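Local coordinates for chitin elicitor-binding protein (PDB 5JCD), which perceives chitin oligosaccharides at the rice cell surface and passes the signal on for defence responses, this piece being its LysM-containing, chitin-binding part, at residues Ile17-Pro22 with Val64-Arg69; Thr25-Leu30 with Ser54-Ala59; Phe34-Leu39 with Arg81-Val86; Leu147-Gly152 with Gln187-Pro192. All coordinates share one frame; numbering follows the deposited sequence.

Contact 1. Residues Ile17-Pro22 with Val64-Arg69; sequences ILYTSP and VKIPFR. With NAG (2-acetamido-2-deoxy-beta-D-glucopyranose), chain E.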
# COMPACT_ATOMS: atom_id res chain seq x y z
N ILE A 17 0.07 -3.56 -1.27
CA ILE A 17 -1.15 -2.83 -0.93
C ILE A 17 -2.32 -3.50 -1.63
O ILE A 17 -2.17 -4.01 -2.74
CB ILE A 17 -1.12 -1.32 -1.36
CG1 ILE A 17 -0.91 -1.20 -2.88
CG2 ILE A 17 -0.07 -0.55 -0.56
CD1 ILE A 17 -0.94 0.27 -3.46
N LEU A 18 -3.48 -3.50 -1.01
CA LEU A 18 -4.68 -3.90 -1.73
C LEU A 18 -5.20 -2.62 -2.39
O LEU A 18 -5.76 -1.74 -1.72
CB LEU A 18 -5.72 -4.53 -0.80
CG LEU A 18 -6.98 -5.03 -1.50
CD1 LEU A 18 -6.65 -6.20 -2.46
CD2 LEU A 18 -8.09 -5.41 -0.53
N TYR A 19 -4.98 -2.49 -3.69
CA TYR A 19 -5.27 -1.23 -4.38
C TYR A 19 -6.69 -1.17 -4.89
O TYR A 19 -7.15 -2.10 -5.56
CB TYR A 19 -4.28 -1.03 -5.54
CG TYR A 19 -4.42 0.28 -6.27
CD1 TYR A 19 -4.19 1.49 -5.62
CD2 TYR A 19 -4.72 0.32 -7.63
CE1 TYR A 19 -4.28 2.70 -6.27
CE2 TYR A 19 -4.81 1.53 -8.30
CZ TYR A 19 -4.59 2.72 -7.61
OH TYR A 19 -4.68 3.93 -8.23
N THR A 20 -7.38 -0.07 -4.59
CA THR A 20 -8.71 0.17 -5.14
C THR A 20 -8.53 1.06 -6.34
O THR A 20 -8.08 2.20 -6.21
CB THR A 20 -9.65 0.86 -4.14
OG1 THR A 20 -9.83 0.03 -2.98
CG2 THR A 20 -11.01 1.13 -4.80
N SER A 21 -8.83 0.53 -7.52
CA SER A 21 -8.60 1.27 -8.76
C SER A 21 -9.63 2.39 -8.96
O SER A 21 -10.82 2.11 -9.10
CB SER A 21 -8.62 0.30 -9.95
OG SER A 21 -8.34 0.97 -11.16
N PRO A 22 -9.18 3.66 -8.99
CA PRO A 22 -10.13 4.76 -9.14
C PRO A 22 -10.91 4.65 -10.44
O PRO A 22 -12.10 4.98 -10.48
CB PRO A 22 -9.24 6.00 -9.14
CG PRO A 22 -7.95 5.57 -8.45
CD PRO A 22 -7.79 4.13 -8.89
N VAL A 64 -7.10 -4.61 -6.43
CA VAL A 64 -6.01 -5.39 -6.99
C VAL A 64 -4.89 -5.40 -6.00
O VAL A 64 -4.46 -4.36 -5.50
CB VAL A 64 -5.44 -4.75 -8.29
CG1 VAL A 64 -4.31 -5.64 -8.87
CG2 VAL A 64 -6.52 -4.54 -9.30
N LYS A 65 -4.36 -6.59 -5.75
CA LYS A 65 -3.22 -6.73 -4.88
C LYS A 65 -1.97 -6.32 -5.62
O LYS A 65 -1.63 -6.90 -6.64
CB LYS A 65 -3.12 -8.18 -4.46
CG LYS A 65 -2.38 -8.43 -3.16
CD LYS A 65 -2.59 -9.89 -2.75
CE LYS A 65 -2.10 -10.20 -1.35
NZ LYS A 65 -0.65 -10.00 -1.20
N ILE A 66 -1.25 -5.34 -5.10
CA ILE A 66 -0.05 -4.89 -5.77
C ILE A 66 1.17 -5.10 -4.87
O ILE A 66 1.27 -4.48 -3.83
CB ILE A 66 -0.17 -3.42 -6.23
CG1 ILE A 66 -1.39 -3.29 -7.16
CG2 ILE A 66 1.12 -2.94 -6.90
CD1 ILE A 66 -1.60 -1.94 -7.74
N PRO A 67 2.05 -6.04 -5.26
CA PRO A 67 3.30 -6.38 -4.55
C PRO A 67 4.41 -5.40 -4.84
O PRO A 67 4.43 -4.80 -5.92
CB PRO A 67 3.66 -7.77 -5.09
CG PRO A 67 2.82 -8.01 -6.28
CD PRO A 67 1.87 -6.84 -6.47
N PHE A 68 5.30 -5.20 -3.89
CA PHE A 68 6.44 -4.34 -4.13
C PHE A 68 7.56 -4.63 -3.15
O PHE A 68 7.37 -5.33 -2.17
CB PHE A 68 6.03 -2.85 -4.05
CG PHE A 68 5.40 -2.45 -2.74
CD1 PHE A 68 6.19 -2.02 -1.69
CD2 PHE A 68 4.02 -2.52 -2.57
CE1 PHE A 68 5.60 -1.66 -0.49
CE2 PHE A 68 3.44 -2.17 -1.38
CZ PHE A 68 4.22 -1.73 -0.33
N ARG A 69 8.73 -4.05 -3.42
CA ARG A 69 9.84 -4.18 -2.52
C ARG A 69 9.75 -3.17 -1.40
O ARG A 69 9.66 -1.99 -1.64
CB ARG A 69 11.16 -4.04 -3.27
CG ARG A 69 12.28 -4.90 -2.67
CD ARG A 69 13.59 -4.14 -2.63
NE ARG A 69 13.93 -3.60 -3.94
CZ ARG A 69 14.94 -2.78 -4.18
NH1 ARG A 69 15.73 -2.41 -3.18
NH2 ARG A 69 15.18 -2.34 -5.41
C1 NAG E . -16.89 3.59 -9.34
C2 NAG E . -17.93 4.16 -8.38
C3 NAG E . -18.49 5.50 -8.82
C4 NAG E . -17.38 6.47 -9.25
C5 NAG E . -16.41 5.78 -10.19
C6 NAG E . -15.21 6.69 -10.42
C7 NAG E . -19.03 2.39 -7.15
C8 NAG E . -20.08 1.33 -7.19
N2 NAG E . -19.00 3.20 -8.20
O3 NAG E . -19.13 6.05 -7.69
O4 NAG E . -17.91 7.64 -9.86
O5 NAG E . -15.93 4.55 -9.67
O6 NAG E . -14.39 6.15 -11.43
O7 NAG E . -18.25 2.49 -6.20

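Contact 2. Residues Thr25-Leu30 with Ser54-Ala59; sequences TTYGNL and SSAPVA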
# COMPACT_ATOMS: atom_id res chain seq x y z
N THR A 25 -9.22 0.16 -15.75
CA THR A 25 -7.86 0.15 -16.27
C THR A 25 -7.51 -1.30 -16.59
O THR A 25 -8.39 -2.16 -16.69
CB THR A 25 -6.85 0.77 -15.26
OG1 THR A 25 -5.52 0.71 -15.79
CG2 THR A 25 -6.87 0.05 -13.95
N THR A 26 -6.23 -1.58 -16.74
CA THR A 26 -5.81 -2.94 -17.01
C THR A 26 -4.60 -3.28 -16.16
O THR A 26 -3.93 -2.39 -15.65
CB THR A 26 -5.39 -3.07 -18.49
OG1 THR A 26 -4.22 -2.27 -18.71
CG2 THR A 26 -6.51 -2.58 -19.42
N TYR A 27 -4.29 -4.57 -16.05
CA TYR A 27 -3.10 -5.00 -15.32
C TYR A 27 -1.84 -4.35 -15.89
O TYR A 27 -0.98 -3.91 -15.12
CB TYR A 27 -2.99 -6.54 -15.24
CG TYR A 27 -3.87 -7.14 -14.12
CD1 TYR A 27 -5.22 -7.37 -14.30
CD2 TYR A 27 -3.32 -7.44 -12.88
CE1 TYR A 27 -6.01 -7.89 -13.27
CE2 TYR A 27 -4.09 -7.96 -11.86
CZ TYR A 27 -5.44 -8.17 -12.05
OH TYR A 27 -6.20 -8.70 -11.03
N GLY A 28 -1.76 -4.24 -17.22
CA GLY A 28 -0.61 -3.61 -17.88
C GLY A 28 -0.38 -2.18 -17.43
O GLY A 28 0.76 -1.77 -17.19
N ASN A 29 -1.46 -1.40 -17.32
CA ASN A 29 -1.35 -0.02 -16.84
C ASN A 29 -0.90 0.10 -15.38
O ASN A 29 -0.16 1.01 -15.01
CB ASN A 29 -2.66 0.71 -17.00
CG ASN A 29 -2.87 1.19 -18.39
OD1 ASN A 29 -3.91 0.94 -19.00
ND2 ASN A 29 -1.88 1.88 -18.92
N LEU A 30 -1.40 -0.81 -14.56
CA LEU A 30 -1.04 -0.85 -13.15
C LEU A 30 0.45 -1.15 -13.04
O LEU A 30 1.17 -0.48 -12.30
CB LEU A 30 -1.90 -1.90 -12.42
CG LEU A 30 -3.35 -1.49 -12.20
CD1 LEU A 30 -4.21 -2.61 -11.59
CD2 LEU A 30 -3.35 -0.29 -11.28
N SER A 54 -1.90 -8.59 -20.73
CA SER A 54 -1.68 -7.40 -19.93
C SER A 54 -2.89 -6.49 -19.98
O SER A 54 -3.01 -5.56 -19.18
CB SER A 54 -0.45 -6.64 -20.41
OG SER A 54 -0.85 -5.70 -21.38
N SER A 55 -3.77 -6.74 -20.94
CA SER A 55 -4.96 -5.91 -21.14
C SER A 55 -6.10 -6.41 -20.27
O SER A 55 -7.21 -5.89 -20.34
CB SER A 55 -5.40 -5.91 -22.61
OG SER A 55 -5.84 -7.18 -23.04
N ALA A 56 -5.81 -7.41 -19.45
CA ALA A 56 -6.83 -7.95 -18.55
C ALA A 56 -7.43 -6.82 -17.71
O ALA A 56 -6.71 -6.05 -17.06
CB ALA A 56 -6.24 -9.01 -17.67
N PRO A 57 -8.77 -6.73 -17.70
CA PRO A 57 -9.43 -5.52 -17.20
C PRO A 57 -9.51 -5.46 -15.67
O PRO A 57 -9.71 -6.47 -15.00
CB PRO A 57 -10.82 -5.62 -17.81
CG PRO A 57 -11.08 -7.10 -17.84
CD PRO A 57 -9.73 -7.73 -18.16
N VAL A 58 -9.34 -4.27 -15.13
CA VAL A 58 -9.67 -4.01 -13.74
C VAL A 58 -10.75 -2.96 -13.75
O VAL A 58 -10.56 -1.84 -14.24
CB VAL A 58 -8.45 -3.49 -12.95
CG1 VAL A 58 -8.84 -3.26 -11.50
CG2 VAL A 58 -7.29 -4.46 -13.07
N ALA A 59 -11.90 -3.31 -13.19
CA ALA A 59 -13.04 -2.41 -13.19
C ALA A 59 -12.80 -1.27 -12.22
O ALA A 59 -12.03 -1.41 -11.26
CB ALA A 59 -14.30 -3.15 -12.83

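Contact 3. Residues Phe34-Leu39 with Arg81-Val86; sequences FNTTTL and RLPIYV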
# COMPACT_ATOMS: atom_id res chain seq x y z
N PHE A 34 2.75 1.71 -11.36
CA PHE A 34 3.43 1.32 -10.14
C PHE A 34 4.90 0.99 -10.38
O PHE A 34 5.77 1.54 -9.70
CB PHE A 34 2.65 0.22 -9.41
CG PHE A 34 1.48 0.75 -8.64
CD1 PHE A 34 1.64 1.17 -7.32
CD2 PHE A 34 0.24 0.91 -9.24
CE1 PHE A 34 0.56 1.70 -6.60
CE2 PHE A 34 -0.84 1.45 -8.53
CZ PHE A 34 -0.67 1.85 -7.21
N ASN A 35 5.16 0.15 -11.38
CA ASN A 35 6.52 -0.25 -11.75
C ASN A 35 7.28 -0.84 -10.56
O ASN A 35 8.47 -0.62 -10.39
CB ASN A 35 7.28 0.92 -12.37
CG ASN A 35 8.44 0.46 -13.24
OD1 ASN A 35 8.39 -0.63 -13.82
ND2 ASN A 35 9.47 1.30 -13.37
N THR A 36 6.57 -1.59 -9.73
CA THR A 36 7.15 -2.14 -8.51
C THR A 36 7.31 -3.64 -8.59
O THR A 36 7.92 -4.28 -7.74
CB THR A 36 6.24 -1.86 -7.31
OG1 THR A 36 4.94 -2.42 -7.56
CG2 THR A 36 6.13 -0.37 -7.09
N THR A 37 6.76 -4.20 -9.65
CA THR A 37 6.69 -5.64 -9.83
C THR A 37 6.53 -5.86 -11.33
O THR A 37 6.22 -4.94 -12.06
CB THR A 37 5.48 -6.24 -9.05
OG1 THR A 37 5.40 -7.64 -9.28
CG2 THR A 37 4.17 -5.62 -9.49
N THR A 38 6.75 -7.09 -11.78
CA THR A 38 6.55 -7.42 -13.17
C THR A 38 5.10 -7.84 -13.37
O THR A 38 4.39 -8.15 -12.40
CB THR A 38 7.46 -8.61 -13.63
OG1 THR A 38 7.02 -9.83 -13.01
CG2 THR A 38 8.93 -8.35 -13.30
N LEU A 39 4.67 -7.85 -14.62
CA LEU A 39 3.34 -8.33 -14.97
C LEU A 39 3.01 -9.73 -14.44
O LEU A 39 1.97 -9.90 -13.82
CB LEU A 39 3.09 -8.26 -16.48
CG LEU A 39 1.81 -8.94 -16.95
CD1 LEU A 39 0.56 -8.24 -16.42
CD2 LEU A 39 1.77 -9.01 -18.48
N ARG A 81 11.86 3.38 -2.98
CA ARG A 81 12.05 4.40 -4.02
C ARG A 81 11.12 4.24 -5.22
O ARG A 81 11.33 4.86 -6.25
CB ARG A 81 13.52 4.51 -4.45
CG ARG A 81 14.47 4.79 -3.28
CD ARG A 81 14.27 6.21 -2.76
NE ARG A 81 14.76 6.38 -1.39
CZ ARG A 81 15.06 7.56 -0.84
NH1 ARG A 81 14.93 8.68 -1.54
NH2 ARG A 81 15.49 7.62 0.42
N LEU A 82 10.09 3.41 -5.06
CA LEU A 82 9.02 3.22 -6.03
C LEU A 82 7.73 3.15 -5.25
O LEU A 82 7.75 2.85 -4.06
CB LEU A 82 9.22 1.90 -6.78
CG LEU A 82 10.41 1.91 -7.73
CD1 LEU A 82 10.77 0.50 -8.18
CD2 LEU A 82 10.06 2.79 -8.93
N PRO A 83 6.60 3.46 -5.90
CA PRO A 83 6.45 3.93 -7.28
C PRO A 83 6.81 5.41 -7.44
O PRO A 83 6.91 6.14 -6.45
CB PRO A 83 4.97 3.72 -7.55
CG PRO A 83 4.34 3.89 -6.24
CD PRO A 83 5.29 3.35 -5.23
N ILE A 84 7.00 5.83 -8.68
CA ILE A 84 7.31 7.23 -9.00
C ILE A 84 6.09 7.92 -9.58
O ILE A 84 5.45 7.40 -10.49
CB ILE A 84 8.46 7.30 -10.01
CG1 ILE A 84 9.78 7.11 -9.27
CG2 ILE A 84 8.47 8.62 -10.77
CD1 ILE A 84 9.90 8.05 -8.13
N TYR A 85 5.75 9.09 -9.04
CA TYR A 85 4.60 9.83 -9.58
C TYR A 85 5.01 11.18 -10.19
O TYR A 85 5.66 12.00 -9.54
CB TYR A 85 3.52 10.04 -8.51
CG TYR A 85 2.29 10.69 -9.07
CD1 TYR A 85 1.27 9.93 -9.64
CD2 TYR A 85 2.15 12.08 -9.06
CE1 TYR A 85 0.14 10.53 -10.17
CE2 TYR A 85 1.03 12.69 -9.58
CZ TYR A 85 0.02 11.92 -10.13
OH TYR A 85 -1.09 12.55 -10.64
N VAL A 86 4.59 11.39 -11.43
CA VAL A 86 4.82 12.67 -12.12
C VAL A 86 3.67 13.66 -11.93
O VAL A 86 2.54 13.42 -12.36
CB VAL A 86 5.13 12.43 -13.61
CG1 VAL A 86 6.46 11.74 -13.76
CG2 VAL A 86 4.05 11.58 -14.26
O HOH W 1 6.46 4.09 -10.32

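Contact 4. Residues Leu147-Gly152 with Gln187-Pro192; sequences LAYSVG and QILDVP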
# COMPACT_ATOMS: atom_id res chain seq x y z
N LEU A 147 0.41 -6.50 4.29
CA LEU A 147 -0.56 -5.99 3.34
C LEU A 147 -1.23 -4.76 3.90
O LEU A 147 -1.77 -4.78 5.01
CB LEU A 147 -1.62 -7.04 3.06
CG LEU A 147 -2.81 -6.66 2.18
CD1 LEU A 147 -2.36 -6.43 0.75
CD2 LEU A 147 -3.91 -7.73 2.22
N ALA A 148 -1.16 -3.67 3.13
CA ALA A 148 -1.84 -2.43 3.47
C ALA A 148 -3.27 -2.55 3.01
O ALA A 148 -3.51 -2.81 1.82
CB ALA A 148 -1.17 -1.24 2.80
N TYR A 149 -4.19 -2.37 3.95
CA TYR A 149 -5.61 -2.61 3.70
C TYR A 149 -6.47 -1.40 4.11
O TYR A 149 -6.36 -0.92 5.25
CB TYR A 149 -6.05 -3.83 4.50
CG TYR A 149 -7.48 -4.18 4.30
CD1 TYR A 149 -7.88 -4.94 3.20
CD2 TYR A 149 -8.46 -3.79 5.22
CE1 TYR A 149 -9.20 -5.28 3.00
CE2 TYR A 149 -9.79 -4.14 5.03
CZ TYR A 149 -10.15 -4.87 3.91
OH TYR A 149 -11.44 -5.23 3.70
N SER A 150 -7.28 -0.90 3.17
CA SER A 150 -8.19 0.19 3.46
C SER A 150 -9.57 -0.34 3.87
O SER A 150 -10.26 -0.95 3.07
CB SER A 150 -8.33 1.11 2.25
OG SER A 150 -9.24 2.18 2.51
N VAL A 151 -9.97 -0.08 5.11
CA VAL A 151 -11.22 -0.60 5.65
C VAL A 151 -12.44 -0.11 4.84
O VAL A 151 -12.62 1.09 4.56
CB VAL A 151 -11.41 -0.17 7.13
CG1 VAL A 151 -12.80 -0.52 7.59
CG2 VAL A 151 -10.35 -0.80 8.05
N GLY A 152 -13.26 -1.07 4.46
CA GLY A 152 -14.49 -0.81 3.75
C GLY A 152 -15.62 -0.42 4.68
O GLY A 152 -15.56 -0.68 5.88
N GLN A 187 -9.80 3.83 7.05
CA GLN A 187 -8.66 3.57 7.93
C GLN A 187 -7.73 2.52 7.29
O GLN A 187 -8.17 1.49 6.80
CB GLN A 187 -9.14 3.03 9.28
CG GLN A 187 -8.02 2.88 10.31
CD GLN A 187 -8.55 2.65 11.72
OE1 GLN A 187 -9.77 2.66 11.95
NE2 GLN A 187 -7.65 2.47 12.68
N ILE A 188 -6.44 2.81 7.31
CA ILE A 188 -5.44 1.95 6.73
C ILE A 188 -4.88 0.96 7.75
O ILE A 188 -4.26 1.37 8.72
CB ILE A 188 -4.28 2.77 6.18
CG1 ILE A 188 -4.80 3.87 5.24
CG2 ILE A 188 -3.26 1.88 5.51
CD1 ILE A 188 -5.57 3.35 4.04
N LEU A 189 -5.08 -0.32 7.51
CA LEU A 189 -4.59 -1.36 8.40
C LEU A 189 -3.36 -2.09 7.82
O LEU A 189 -3.28 -2.37 6.63
CB LEU A 189 -5.71 -2.37 8.66
CG LEU A 189 -7.00 -1.91 9.37
CD1 LEU A 189 -7.95 -3.08 9.63
CD2 LEU A 189 -6.67 -1.27 10.69
N ASP A 190 -2.42 -2.41 8.70
CA ASP A 190 -1.27 -3.25 8.41
C ASP A 190 -1.66 -4.69 8.75
O ASP A 190 -1.75 -5.04 9.92
CB ASP A 190 -0.07 -2.83 9.27
CG ASP A 190 1.16 -3.77 9.13
OD1 ASP A 190 1.09 -4.77 8.39
OD2 ASP A 190 2.19 -3.51 9.78
N VAL A 191 -1.92 -5.49 7.72
CA VAL A 191 -2.35 -6.87 7.90
C VAL A 191 -1.20 -7.87 7.70
O VAL A 191 -0.69 -8.02 6.59
CB VAL A 191 -3.47 -7.20 6.91
CG1 VAL A 191 -4.06 -8.54 7.22
CG2 VAL A 191 -4.54 -6.14 7.00
N PRO A 192 -0.77 -8.53 8.78
CA PRO A 192 0.35 -9.46 8.60
C PRO A 192 -0.08 -10.84 8.07
O PRO A 192 -0.44 -11.72 8.85
CB PRO A 192 0.94 -9.58 10.01
CG PRO A 192 -0.12 -9.07 10.94
CD PRO A 192 -1.26 -8.53 10.16

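Contact 1. Residues Ile17-Pro22 with Val64-Arg69
Phe68 turns the edge of its ring against the backbone of Ile17, whose N lies near the ring plane, 3.6 Å from Phe68 CE2. The same CE2 touches Ile17 CG2, the two side chains crossing at about a right angle. The segments belong to antiparallel strands 12-20 and 63-72, which with helices 27-34 and 39-45 between them form a beta-alpha-alpha-beta unit like that of LysM modules. Over residues 17-20 and 64-69 the strand directions make an angle of 135°. Ile17 with Ile66 and Tyr19 with Val64 are hydrogen-bonded pairs. The bond from Ile66 N to Ile17 O is almost straight (175°) and runs nearly along the C=O axis, whereas Tyr19 N reaches Val64 O at 2.7 Å from above the carbonyl plane. Between them, Leu18 and Lys65 form the non-hydrogen-bonded pair on the other face, where Leu18 CD1 lies 4.0 Å from Lys65 N. Ile17, Tyr19, Val64 and Ile66 share the buried face, covered by Leu30, Phe34 and Leu42 of the two helices. Here Ile66 lies beside Tyr19, both pointing the same way; its CD1 is 3.6 Å from Tyr19 CB and 3.9 Å from Tyr19 CD2, while Tyr19 OH bonds to Val100 O. Pro22, a chitin-binding residue, follows strand 12-20. The sugar next to it lacks O1, consistent with a glycan on Asn61, and its O6 donates a hydrogen bond of 2.7 Å to Pro22 O.

Contact 2. Residues Thr25-Leu30 with Ser54-Ala59
Thr26 sets its side chain against the turn of residues 54-56. Its CB lies 3.5 Å from Ser54 O and 3.6 Å from Ala56 O. From there the chain forks: CG2, beside the backbone N, meets Ser55 O at 3.5 Å, and OG1, held between backbone N and carbonyl carbon (chi1 66°), accepts Asn29 N at 3.2 Å. That bond makes Thr26 the N-cap of helix 27-34. An alanine here would probably leave Asn29 N without its capping acceptor and open a small gap beside Ser55 O. The turn itself takes the first amides of the helix: Tyr27 N donates to Ala56 O, and Gly28 N to Ser54 O at 2.7 Å, in the carbonyl plane on a lone pair. Ala56 O also sits in plane at the edge of the Tyr27 ring, 3.4 Å from CD1. Just before the cap, Thr25 and Val58 exchange two backbone bonds, and Val58 CG2 extends to Tyr27 CE1, 3.7 Å away, and to Leu30 CD1. The short pair of strands 25-26 and 57-58 thus adjoins the start of helix 27-34, whose Tyr27 and Leu30 pack between Leu42 of helix 39-45 and Val64 of strand 63-72.

Contact 3. Residues Phe34-Leu39 with Arg81-Val86
Phe34 lies alongside Pro83, the two side chains pointing the same way, with CD1 of the ring 4.0 Å from Pro83 CG. The proline presses closer still on the backbone: its CB is 3.2 Å from Phe34 O. The peptide bond between Leu82 and Pro83 is cis, and the CB atoms of both residues point toward residues 34-39. Leu82 reaches the next carbonyl along, its CD1 standing 3.4 Å from Asn35 O, with CD2 of the same fork also near that oxygen. Asn35 is the first residue to leave helix 27-34, and its positive phi of 55° carries the chain round to Thr36. There CG2, beside the backbone N, slides past Leu82 in the opposite direction and meets its CB at 3.8 Å, while Thr36 OG1 is hydrogen-bonded to Pro67 O. The contact joins two modules: residues 34-39 hold the link between the two helices of the N-terminal beta-alpha-alpha-beta unit, and residues 81-86 lead into strand 84-86 of the following LysM domain, which pairs with strand 127-129. Leu132 covers both Phe34 and Pro83, and the Phe34 ring also packs edge-to-face with Tyr19, which continues the apolar cluster into the core of the first module. A water lies between the main chains, donating to Phe34 O at 2.7 Å and taking Ile84 N as donor; its 2.5 Å distance to Ile84 N is short enough to make its exact placing doubtful. Asn35, a known N-glycosylation site that carries no modelled sugar here, is exposed.

Contact 4. Residues Leu147-Gly152 with Gln187-Pro192
Val191 packs closely against Tyr149, its CG2 touching Tyr149 CB at 3.7 Å. On the same face of the strand pair Val151 CG2 reaches Leu189 CD1, also at 3.7 Å, the two side chains crossing obliquely. Leu147 completes this face, and Ile160 of helix 157-163 touches both Tyr149 and Val151. Tyr149 OH is hydrogen-bonded to Glu155 OE1. Beneath these side chains the backbones are firmly joined: Leu147 with Val191 and Tyr149 with Leu189 are antiparallel hydrogen-bonded pairs, the bond from Leu189 N to Tyr149 O being the shorter of its pair at 2.7 Å and nearly straight (175°). Val151 N extends the series past the last bridge to Gln187 O, and Val151 CG2 lies 3.4 Å from that oxygen. On the other face the two segments touch less. Ser150 and Ile188, both partly exposed, meet through Ser150 CB and Ile188 CD1 at 4.0 Å, and the small Ala148 opposite Asp190 makes little side-chain contact with it. Ala148 and Asp190 are nevertheless buried, with Phe3 packing on both and on Ile188. Asp190 turns to polar partners, OD1 to His146 ND1 and OD2 in a salt bridge with Arg174. Gln187, partly exposed, has its OE1 hydrogen-bonded to Gln184 N. Val151 touches Leu183, which places this end of the strand pair next to a chitin-binding residue. Strands 145-150 and 188-193, with helices 157-163 and 168-174 between them, form the beta-alpha-alpha-beta fold of a LysM domain.

From the N terminus, strand 12-20 opens the first loop, which contact 1 closes when strand 63-72 returns beside it. Contact 2 is nested within that loop and joins the start of helix 27-34 to the turn before strand 63-72; Val64 packs on Val58, Tyr27 and Leu30 to bring the two together. Contact 3 crosses both, since residues 34-39 lie inside their loops but residues 81-86 come after them, tying the first module to the following LysM domain. Contact 4 comes later in series and closes the last LysM domain. Its strand 145-150 runs parallel to strand 12-20, so contacts 1 and 4 share one sheet, whereas contacts 3 and 4 lie on opposite sides of the chain's centre.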